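Local coordinates for protein BtrN (Bacillus circulans, PDB 4M7S) that uses S-adenosylmethionine radical chemistry and two [4Fe-4S] clusters to oxidise 2-deoxy-scyllo-inosamine to amino-dideoxy-scyllo-inosose in the biosynthesis of the antibiotic butirosin, at residues F59-G63 with L185-F191; M170-N174 with F217-L221; V178-V184 with V196-I200. Where two conformers were deposited one is given. Numbering follows the deposited sequence.

Interaction 1 of 3, residues F59-G63 with L185-F191; sequences FHFYG and LPCFEDF. With SF4 (iron/sulfur cluster), chain B; SF4 (iron/sulfur cluster), chain C.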
loop_
_atom_site.group_PDB
_atom_site.type_symbol
_atom_site.label_atom_id
_atom_site.label_comp_id
_atom_site.label_asym_id
_atom_site.label_seq_id
_atom_site.Cartn_x
_atom_site.Cartn_y
_atom_site.Cartn_z
ATOM N N PHE A 59 3.565 4.693 1.846
ATOM C CA PHE A 59 3.315 5.837 0.963
ATOM C C PHE A 59 3.664 5.578 -0.498
ATOM O O PHE A 59 3.972 6.516 -1.255
ATOM C CB PHE A 59 4.106 7.043 1.459
ATOM C CG PHE A 59 3.831 7.381 2.886
ATOM C CD1 PHE A 59 2.791 8.242 3.221
ATOM C CD2 PHE A 59 4.589 6.819 3.902
ATOM C CE1 PHE A 59 2.528 8.557 4.538
ATOM C CE2 PHE A 59 4.319 7.117 5.236
ATOM C CZ PHE A 59 3.292 7.993 5.550
ATOM N N HIS A 60 3.573 4.301 -0.902
ATOM C CA HIS A 60 4.077 3.775 -2.193
ATOM C C HIS A 60 3.109 2.755 -2.826
ATOM O O HIS A 60 2.894 1.684 -2.252
ATOM C CB HIS A 60 5.419 3.069 -1.927
ATOM C CG HIS A 60 6.083 2.484 -3.143
ATOM N ND1 HIS A 60 7.425 2.659 -3.405
ATOM C CD2 HIS A 60 5.610 1.693 -4.137
ATOM C CE1 HIS A 60 7.745 2.026 -4.520
ATOM N NE2 HIS A 60 6.663 1.432 -4.985
ATOM N N PHE A 61 2.550 3.040 -4.006
ATOM C CA PHE A 61 1.694 2.046 -4.651
ATOM C C PHE A 61 2.577 1.510 -5.762
ATOM O O PHE A 61 3.136 0.411 -5.652
ATOM C CB PHE A 61 0.394 2.657 -5.189
ATOM C CG PHE A 61 -0.524 1.665 -5.837
ATOM C CD1 PHE A 61 -0.553 0.338 -5.408
ATOM C CD2 PHE A 61 -1.346 2.048 -6.889
ATOM C CE1 PHE A 61 -1.381 -0.589 -6.011
ATOM C CE2 PHE A 61 -2.189 1.123 -7.506
ATOM C CZ PHE A 61 -2.202 -0.205 -7.066
ATOM N N TYR A 62 2.738 2.296 -6.819
ATOM C CA TYR A 62 3.711 1.951 -7.860
ATOM C C TYR A 62 4.539 3.170 -8.244
ATOM O O TYR A 62 5.047 3.279 -9.370
ATOM C CB TYR A 62 3.027 1.352 -9.077
ATOM C CG TYR A 62 2.662 -0.105 -8.912
ATOM C CD1 TYR A 62 3.577 -1.109 -9.201
ATOM C CD2 TYR A 62 1.403 -0.473 -8.458
ATOM C CE1 TYR A 62 3.245 -2.446 -9.053
ATOM C CE2 TYR A 62 1.059 -1.806 -8.302
ATOM C CZ TYR A 62 1.983 -2.784 -8.596
ATOM O OH TYR A 62 1.633 -4.103 -8.442
ATOM N N GLY A 63 4.665 4.089 -7.296
ATOM C CA GLY A 63 5.461 5.285 -7.499
ATOM C C GLY A 63 6.509 5.415 -6.414
ATOM O O GLY A 63 6.498 4.663 -5.436
ATOM N N LEU A 185 -8.437 -0.013 -3.337
ATOM C CA LEU A 185 -8.259 -1.327 -3.958
ATOM C C LEU A 185 -7.989 -2.349 -2.846
ATOM O O LEU A 185 -7.495 -1.986 -1.771
ATOM C CB LEU A 185 -7.087 -1.301 -4.951
ATOM C CG LEU A 185 -6.977 -0.087 -5.876
ATOM C CD1 LEU A 185 -5.685 -0.151 -6.689
ATOM C CD2 LEU A 185 -8.191 0.040 -6.804
ATOM N N PRO A 186 -8.297 -3.632 -3.102
ATOM C CA PRO A 186 -8.148 -4.667 -2.078
ATOM C C PRO A 186 -6.749 -5.260 -2.043
ATOM O O PRO A 186 -6.488 -6.102 -1.189
ATOM C CB PRO A 186 -9.136 -5.742 -2.545
ATOM C CG PRO A 186 -9.089 -5.642 -4.023
ATOM C CD PRO A 186 -8.939 -4.161 -4.319
ATOM N N CYS A 187 -5.865 -4.829 -2.946
ATOM C CA CYS A 187 -4.554 -5.463 -3.076
ATOM C C CYS A 187 -3.514 -4.634 -3.848
ATOM O O CYS A 187 -3.859 -3.825 -4.709
ATOM C CB CYS A 187 -4.703 -6.808 -3.774
ATOM S SG CYS A 187 -3.120 -7.519 -4.177
ATOM N N PHE A 188 -2.242 -4.862 -3.537
ATOM C CA PHE A 188 -1.140 -4.109 -4.149
ATOM C C PHE A 188 -0.916 -4.570 -5.589
ATOM O O PHE A 188 -0.177 -3.937 -6.347
ATOM C CB PHE A 188 0.143 -4.339 -3.347
ATOM C CG PHE A 188 0.415 -5.790 -3.068
ATOM C CD1 PHE A 188 1.008 -6.602 -4.033
ATOM C CD2 PHE A 188 0.039 -6.357 -1.856
ATOM C CE1 PHE A 188 1.231 -7.951 -3.789
ATOM C CE2 PHE A 188 0.267 -7.698 -1.603
ATOM C CZ PHE A 188 0.865 -8.500 -2.574
ATOM N N GLU A 189 -1.537 -5.691 -5.948
ATOM C CA GLU A 189 -1.438 -6.250 -7.295
ATOM C C GLU A 189 -2.347 -5.535 -8.293
ATOM O O GLU A 189 -2.099 -5.561 -9.499
ATOM C CB GLU A 189 -1.806 -7.740 -7.278
ATOM C CG GLU A 189 -0.789 -8.654 -6.608
ATOM C CD GLU A 189 0.391 -8.987 -7.510
ATOM O OE1 GLU A 189 0.211 -9.066 -8.744
ATOM O OE2 GLU A 189 1.503 -9.174 -6.980
ATOM N N ASP A 190 -3.400 -4.897 -7.790
ATOM C CA ASP A 190 -4.433 -4.320 -8.649
ATOM C C ASP A 190 -3.996 -3.012 -9.340
ATOM O O ASP A 190 -4.664 -1.982 -9.219
ATOM C CB ASP A 190 -5.703 -4.077 -7.833
ATOM C CG ASP A 190 -6.928 -3.933 -8.707
ATOM O OD1 ASP A 190 -6.826 -4.205 -9.931
ATOM O OD2 ASP A 190 -7.986 -3.555 -8.165
ATOM N N PHE A 191 -2.896 -3.061 -10.087
ATOM C CA PHE A 191 -2.373 -1.885 -10.783
ATOM C C PHE A 191 -3.376 -1.322 -11.779
ATOM O O PHE A 191 -3.413 -0.125 -12.043
ATOM C CB PHE A 191 -1.082 -2.222 -11.540
ATOM C CG PHE A 191 -0.636 -1.133 -12.485
ATOM C CD1 PHE A 191 0.089 -0.048 -12.016
ATOM C CD2 PHE A 191 -0.955 -1.188 -13.833
ATOM C CE1 PHE A 191 0.503 0.956 -12.881
ATOM C CE2 PHE A 191 -0.552 -0.183 -14.701
ATOM C CZ PHE A 191 0.179 0.891 -14.221
HETATM FE FE1 SF4 B . -3.194 -12.068 -5.802
HETATM FE FE2 SF4 B . -5.817 -11.591 -5.470
HETATM FE FE3 SF4 B . -3.992 -9.803 -4.670
HETATM FE FE4 SF4 B . -4.336 -12.085 -3.345
HETATM S S1 SF4 B . -5.890 -10.392 -3.505
HETATM S S2 SF4 B . -2.304 -11.164 -3.894
HETATM S S3 SF4 B . -4.749 -13.570 -5.042
HETATM S S4 SF4 B . -4.387 -10.396 -6.856
HETATM FE FE1 SF4 C . 9.826 2.233 -9.771
HETATM FE FE2 SF4 C . 11.122 0.060 -10.600
HETATM FE FE3 SF4 C . 8.473 -0.002 -10.409
HETATM FE FE4 SF4 C . 9.943 0.100 -8.132
HETATM S S1 SF4 C . 9.878 -1.636 -9.634
HETATM S S2 SF4 C . 8.076 1.346 -8.581
HETATM S S3 SF4 C . 11.734 1.381 -8.817
HETATM S S4 SF4 C . 9.686 1.301 -11.884
#
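This contact spans the ground between the two [4Fe-4S] sites of BtrN, where the partial barrel of the radical SAM fold meets the loop that ligates the auxiliary cluster. Residues 59-63 follow strand 56-58, consistent with the place of the GGE motif that binds the AdoMet amino group in relatives. On this side Tyr62 O approaches S2 of the chain C cluster at 3.7 Å and takes a hydrogen bond from Asn25, while the phenol of Tyr62 reaches the other way: its OH donates to Phe188 O at 2.8 Å. One residue thus touches the AdoMet-cluster pocket and grips the auxiliary-cluster loop. Phe191 presses its ring edge onto the Tyr62 face in a T-shaped stack, centroids 5.4 Å apart and planes at 84°. Phe61, with chi1 in t, slides its ring into the same loop, CZ lying 3.5 Å from Leu185 CD1 and 3.7 Å from Asp190 O. The loop is tightly wound: a type I turn runs from Cys187 to Asp190, an inverse gamma turn centred on Asp190 overlaps its end, with Phe191 N bonded to Glu189 O at 2.7 Å, and the Asp190 carboxylate is held by the backbone NH groups of Lys194 and Met195. At the start of the turn Cys187 SG ligates FE3 of the chain B cluster at 2.5 Å and also accepts a hydrogen bond from Glu189 N at 3.0 Å.

Interaction 2 of 3, residues M170-N174 with F217-L221; sequences MVPSN and FRKML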
loop_
_atom_site.group_PDB
_atom_site.type_symbol
_atom_site.label_atom_id
_atom_site.label_comp_id
_atom_site.label_asym_id
_atom_site.label_seq_id
_atom_site.Cartn_x
_atom_site.Cartn_y
_atom_site.Cartn_z
HETATM N N MSE A 170 -5.110 -13.797 1.960
HETATM C CA MSE A 170 -5.566 -12.963 3.058
HETATM C C MSE A 170 -5.288 -11.480 2.837
HETATM O O MSE A 170 -5.640 -10.666 3.681
HETATM C CB MSE A 170 -4.921 -13.416 4.369
HETATM C CG MSE A 170 -4.966 -14.915 4.610
HETATM SE SE MSE A 170 -6.769 -15.624 4.483
HETATM C CE MSE A 170 -7.621 -14.386 5.728
ATOM N N VAL A 171 -4.653 -11.123 1.722
ATOM C CA VAL A 171 -4.354 -9.702 1.451
ATOM C C VAL A 171 -5.592 -8.796 1.568
ATOM O O VAL A 171 -5.538 -7.769 2.258
ATOM C CB VAL A 171 -3.630 -9.479 0.099
ATOM C CG1 VAL A 171 -3.338 -7.980 -0.131
ATOM C CG2 VAL A 171 -2.331 -10.294 0.043
ATOM N N PRO A 172 -6.720 -9.170 0.927
ATOM C CA PRO A 172 -7.891 -8.289 1.073
ATOM C C PRO A 172 -8.458 -8.246 2.499
ATOM O O PRO A 172 -9.331 -7.418 2.754
ATOM C CB PRO A 172 -8.935 -8.915 0.137
ATOM C CG PRO A 172 -8.153 -9.789 -0.801
ATOM C CD PRO A 172 -6.987 -10.286 -0.003
ATOM N N SER A 173 -7.988 -9.114 3.392
ATOM C CA SER A 173 -8.405 -9.071 4.793
ATOM C C SER A 173 -7.522 -8.152 5.649
ATOM O O SER A 173 -7.875 -7.829 6.795
ATOM C CB SER A 173 -8.397 -10.474 5.397
ATOM O OG SER A 173 -9.220 -11.346 4.653
ATOM N N ASN A 174 -6.370 -7.762 5.106
ATOM C CA ASN A 174 -5.363 -7.026 5.879
ATOM C C ASN A 174 -4.931 -5.690 5.286
ATOM O O ASN A 174 -4.353 -4.849 5.975
ATOM C CB ASN A 174 -4.107 -7.887 6.056
ATOM C CG ASN A 174 -4.336 -9.061 6.971
ATOM O OD1 ASN A 174 -4.764 -8.891 8.109
ATOM N ND2 ASN A 174 -4.072 -10.264 6.473
ATOM N N PHE A 217 -15.601 -10.036 -1.260
ATOM C CA PHE A 217 -14.335 -10.304 -1.938
ATOM C C PHE A 217 -13.350 -10.943 -0.971
ATOM O O PHE A 217 -12.725 -11.948 -1.294
ATOM C CB PHE A 217 -13.738 -9.020 -2.531
ATOM C CG PHE A 217 -12.485 -9.244 -3.341
ATOM C CD1 PHE A 217 -12.547 -9.850 -4.591
ATOM C CD2 PHE A 217 -11.247 -8.832 -2.862
ATOM C CE1 PHE A 217 -11.394 -10.046 -5.345
ATOM C CE2 PHE A 217 -10.091 -9.018 -3.614
ATOM C CZ PHE A 217 -10.165 -9.629 -4.850
ATOM N N ARG A 218 -13.209 -10.368 0.220
ATOM C CA ARG A 218 -12.216 -10.883 1.153
ATOM C C ARG A 218 -12.638 -12.255 1.689
ATOM O O ARG A 218 -11.790 -13.101 1.969
ATOM C CB ARG A 218 -11.895 -9.881 2.280
ATOM C CG ARG A 218 -12.835 -9.906 3.465
ATOM C CD ARG A 218 -12.326 -8.975 4.570
ATOM N NE ARG A 218 -12.000 -7.654 4.046
ATOM C CZ ARG A 218 -12.835 -6.618 4.052
ATOM N NH1 ARG A 218 -14.043 -6.737 4.576
ATOM N NH2 ARG A 218 -12.457 -5.455 3.546
ATOM N N LYS A 219 -13.949 -12.473 1.808
ATOM C CA LYS A 219 -14.489 -13.776 2.209
ATOM C C LYS A 219 -14.225 -14.825 1.131
ATOM O O LYS A 219 -13.848 -15.964 1.422
ATOM C CB LYS A 219 -15.999 -13.659 2.463
ATOM C CG LYS A 219 -16.728 -14.986 2.639
ATOM C CD LYS A 219 -18.227 -14.781 2.459
ATOM C CE LYS A 219 -18.690 -13.527 3.201
ATOM N NZ LYS A 219 -19.896 -12.895 2.580
HETATM N N MSE A 220 -14.435 -14.422 -0.118
HETATM C CA MSE A 220 -14.245 -15.279 -1.286
HETATM C C MSE A 220 -12.771 -15.697 -1.410
HETATM O O MSE A 220 -12.465 -16.849 -1.716
HETATM C CB MSE A 220 -14.702 -14.502 -2.529
HETATM C CG MSE A 220 -14.556 -15.195 -3.870
HETATM SE SE MSE A 220 -14.620 -13.918 -5.366
HETATM C CE MSE A 220 -16.368 -13.128 -5.054
ATOM N N LEU A 221 -11.865 -14.755 -1.164
ATOM C CA LEU A 221 -10.430 -15.032 -1.250
ATOM C C LEU A 221 -9.907 -15.756 -0.009
ATOM O O LEU A 221 -8.932 -16.513 -0.081
ATOM C CB LEU A 221 -9.630 -13.751 -1.496
ATOM C CG LEU A 221 -9.349 -13.377 -2.952
ATOM C CD1 LEU A 221 -8.719 -14.553 -3.678
ATOM C CD2 LEU A 221 -10.616 -12.952 -3.661
HETATM O O HOH W 1 -9.188 -12.373 2.307
#
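The short, weakly bonded helix 171-174 sits against helix 212-222 beside the auxiliary [4Fe-4S] cluster, whose pocket Pro172 lines and which Val171 also touches. The CA-to-CB bond of Pro172 points toward the partner helix, and its CA lies 5.0 Å from Arg218 CA; its CG meets Phe217 CE2 at 3.5 Å and Leu221 CB at 4.3 Å. Phe217, with chi1 in t, brings its ring to the proline. Arg218 takes p at chi1, a rare choice within a helix, and p again at chi3; this bends the side chain so that NE donates to Pro172 O at 3.0 Å, nearly linear. The guanidinium also binds the Trp209 carbonyl and makes a cation-pi contact with that residue. Ser173, in m, donates through OG to a water at 2.6 Å, which in turn donates to Arg218 O at 2.7 Å. Beyond the contact, Asn174 bonds through its backbone to Ser6 and Met7 as the chain enters strand 175-178, the backbones of Leu221 and Cys169 are hydrogen-bonded, and Phe217 also packs on Pro186, just after strand 183-185.

Interaction 3 of 3, residues V178-V184 with V196-I200; sequences VTVLGNV and VMGNI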
loop_
_atom_site.group_PDB
_atom_site.type_symbol
_atom_site.label_atom_id
_atom_site.label_comp_id
_atom_site.label_asym_id
_atom_site.label_seq_id
_atom_site.Cartn_x
_atom_site.Cartn_y
_atom_site.Cartn_z
ATOM N N VAL A 178 -4.956 2.943 -1.351
ATOM C CA VAL A 178 -5.605 4.179 -1.790
ATOM C C VAL A 178 -4.747 4.815 -2.899
ATOM O O VAL A 178 -3.578 5.123 -2.677
ATOM C CB VAL A 178 -5.741 5.168 -0.616
ATOM C CG1 VAL A 178 -6.344 6.501 -1.083
ATOM C CG2 VAL A 178 -6.554 4.558 0.514
ATOM N N THR A 179 -5.323 4.991 -4.090
ATOM C CA THR A 179 -4.597 5.506 -5.240
ATOM C C THR A 179 -4.544 7.023 -5.189
ATOM O O THR A 179 -5.167 7.632 -4.304
ATOM C CB THR A 179 -5.259 5.088 -6.563
ATOM O OG1 THR A 179 -6.509 5.779 -6.708
ATOM C CG2 THR A 179 -5.485 3.562 -6.597
ATOM N N VAL A 180 -3.823 7.631 -6.137
ATOM C CA VAL A 180 -3.625 9.087 -6.115
ATOM C C VAL A 180 -4.935 9.832 -6.151
ATOM O O VAL A 180 -5.026 10.943 -5.639
ATOM C CB VAL A 180 -2.826 9.645 -7.321
ATOM C CG1 VAL A 180 -1.467 10.156 -6.880
ATOM C CG2 VAL A 180 -2.753 8.658 -8.474
ATOM N N LEU A 181 -5.931 9.230 -6.797
ATOM C CA LEU A 181 -7.219 9.883 -6.983
ATOM C C LEU A 181 -8.252 9.406 -5.958
ATOM O O LEU A 181 -9.431 9.754 -6.046
ATOM C CB LEU A 181 -7.722 9.691 -8.417
ATOM C CG LEU A 181 -6.837 10.306 -9.506
ATOM C CD1 LEU A 181 -7.402 10.024 -10.887
ATOM C CD2 LEU A 181 -6.678 11.812 -9.289
ATOM N N GLY A 182 -7.802 8.623 -4.982
ATOM C CA GLY A 182 -8.649 8.244 -3.854
ATOM C C GLY A 182 -9.312 6.874 -3.931
ATOM O O GLY A 182 -9.989 6.446 -2.993
ATOM N N ASN A 183 -9.137 6.179 -5.047
ATOM C CA ASN A 183 -9.762 4.867 -5.204
ATOM C C ASN A 183 -9.194 3.863 -4.225
ATOM O O ASN A 183 -7.986 3.840 -3.969
ATOM C CB ASN A 183 -9.586 4.347 -6.627
ATOM C CG ASN A 183 -10.401 5.125 -7.627
ATOM O OD1 ASN A 183 -11.422 5.724 -7.280
ATOM N ND2 ASN A 183 -9.975 5.098 -8.884
ATOM N N VAL A 184 -10.064 3.024 -3.676
ATOM C CA VAL A 184 -9.624 2.020 -2.721
ATOM C C VAL A 184 -9.586 0.651 -3.407
ATOM O O VAL A 184 -10.578 0.217 -3.999
ATOM C CB VAL A 184 -10.548 1.986 -1.500
ATOM C CG1 VAL A 184 -10.043 0.974 -0.466
ATOM C CG2 VAL A 184 -10.645 3.388 -0.886
ATOM N N VAL A 196 -12.010 -1.690 -7.840
ATOM C CA VAL A 196 -12.212 -0.450 -7.099
ATOM C C VAL A 196 -13.383 -0.659 -6.143
ATOM O O VAL A 196 -14.487 -0.990 -6.574
ATOM C CB VAL A 196 -12.504 0.729 -8.028
ATOM C CG1 VAL A 196 -12.859 1.979 -7.203
ATOM C CG2 VAL A 196 -11.295 1.002 -8.920
HETATM N N MSE A 197 -13.116 -0.502 -4.850
HETATM C CA MSE A 197 -14.102 -0.786 -3.810
HETATM C C MSE A 197 -14.873 0.475 -3.434
HETATM O O MSE A 197 -15.976 0.414 -2.900
HETATM C CB MSE A 197 -13.401 -1.380 -2.589
HETATM C CG MSE A 197 -12.663 -2.676 -2.908
HETATM SE SE MSE A 197 -13.942 -4.045 -3.400
HETATM C CE MSE A 197 -12.759 -5.600 -3.244
ATOM N N GLY A 198 -14.283 1.624 -3.730
ATOM C CA GLY A 198 -14.942 2.901 -3.524
ATOM C C GLY A 198 -13.890 3.983 -3.636
ATOM O O GLY A 198 -12.794 3.727 -4.128
ATOM N N ASN A 199 -14.215 5.188 -3.179
ATOM C CA ASN A 199 -13.288 6.309 -3.253
ATOM C C ASN A 199 -13.425 7.136 -1.973
ATOM O O ASN A 199 -14.535 7.510 -1.594
ATOM C CB ASN A 199 -13.589 7.157 -4.503
ATOM C CG ASN A 199 -12.588 8.286 -4.703
ATOM O OD1 ASN A 199 -12.559 9.249 -3.923
ATOM N ND2 ASN A 199 -11.758 8.176 -5.750
ATOM N N ILE A 200 -12.306 7.397 -1.302
ATOM C CA ILE A 200 -12.321 8.078 -0.007
ATOM C C ILE A 200 -12.648 9.567 -0.105
ATOM O O ILE A 200 -12.917 10.214 0.911
ATOM C CB ILE A 200 -10.985 7.923 0.745
ATOM C CG1 ILE A 200 -9.847 8.533 -0.077
ATOM C CG2 ILE A 200 -10.719 6.457 1.067
ATOM C CD1 ILE A 200 -8.689 8.974 0.745
#
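Two short antiparallel strands pair here at the end of the mixed sheet, where 198-199 lies outermost beside 183-185. Asn183 and Asn199 form a non-hydrogen-bonded pair with CA atoms 4.3 Å apart, and backbone bonds run on both sides of it: Ile200 N to Gly182 O (3.0 Å), Val184 N to Gly198 O (2.9 Å) and Met197 N to Val184 O (2.8 Å). The Asn pair adds a side-chain link on its own face of the sheet. Asn199 ND2 donates to Asn183 OD1 at 2.9 Å and to Leu181 O at 2.8 Å, while Asn199 OD1 takes the backbone NH of Gly201, so one amide ties strand 198-199 to the turn before strand 183-185. Val184 projects to the opposite face, its CG2 3.6 Å from Ile200 CG2; Val178 CG1 meets Ile200 CD1 at 3.9 Å. These aliphatic side chains continue into Ile205 and Ile208 of helix 205-209, and Ile200 reaches Leu40 and Leu44 of helix 38-50.

The hairpin turn that joins strand 175-178 to strand 183-185 is a type I turn from Thr179 to Gly182 with a G1 beta bulge: Gly182 N bonds to Thr179 O at 2.9 Å, and Thr179 N to Asn183 O at 2.9 Å. Gly182 has a positive phi of 98°, and a CB there would collide with Asn199 OD1. A hairpin that follows one cluster cysteine, Cys169, and leads to the next, Cys187, is characteristic of the SPASM/Twitch type of auxiliary-cluster domain in radical SAM enzymes.

In the fold
Along the chain the segments run 59-63, 170-174, 178-184, 185-191, 196-200, 217-221, so interaction 3 is nested within the loop closed by interaction 2, while interaction 1 crosses both. The centres of 1 and 2 are about 15 Å apart, those of 1 and 3 about 10 Å, and those of 2 and 3 about 17 Å. Interactions 2 and 3 lie wholly in the auxiliary-cluster domain, whose hairpin extends the barrel sheet beyond strand 7-10; interaction 1 joins that domain to the radical SAM part. Pro186 of segment 185-191 touches both of the others, packing on Phe217 of interaction 2 and Met197 of interaction 3. The domain is therefore fixed to the barrel through both a continuous sheet and a loop contact between the clusters.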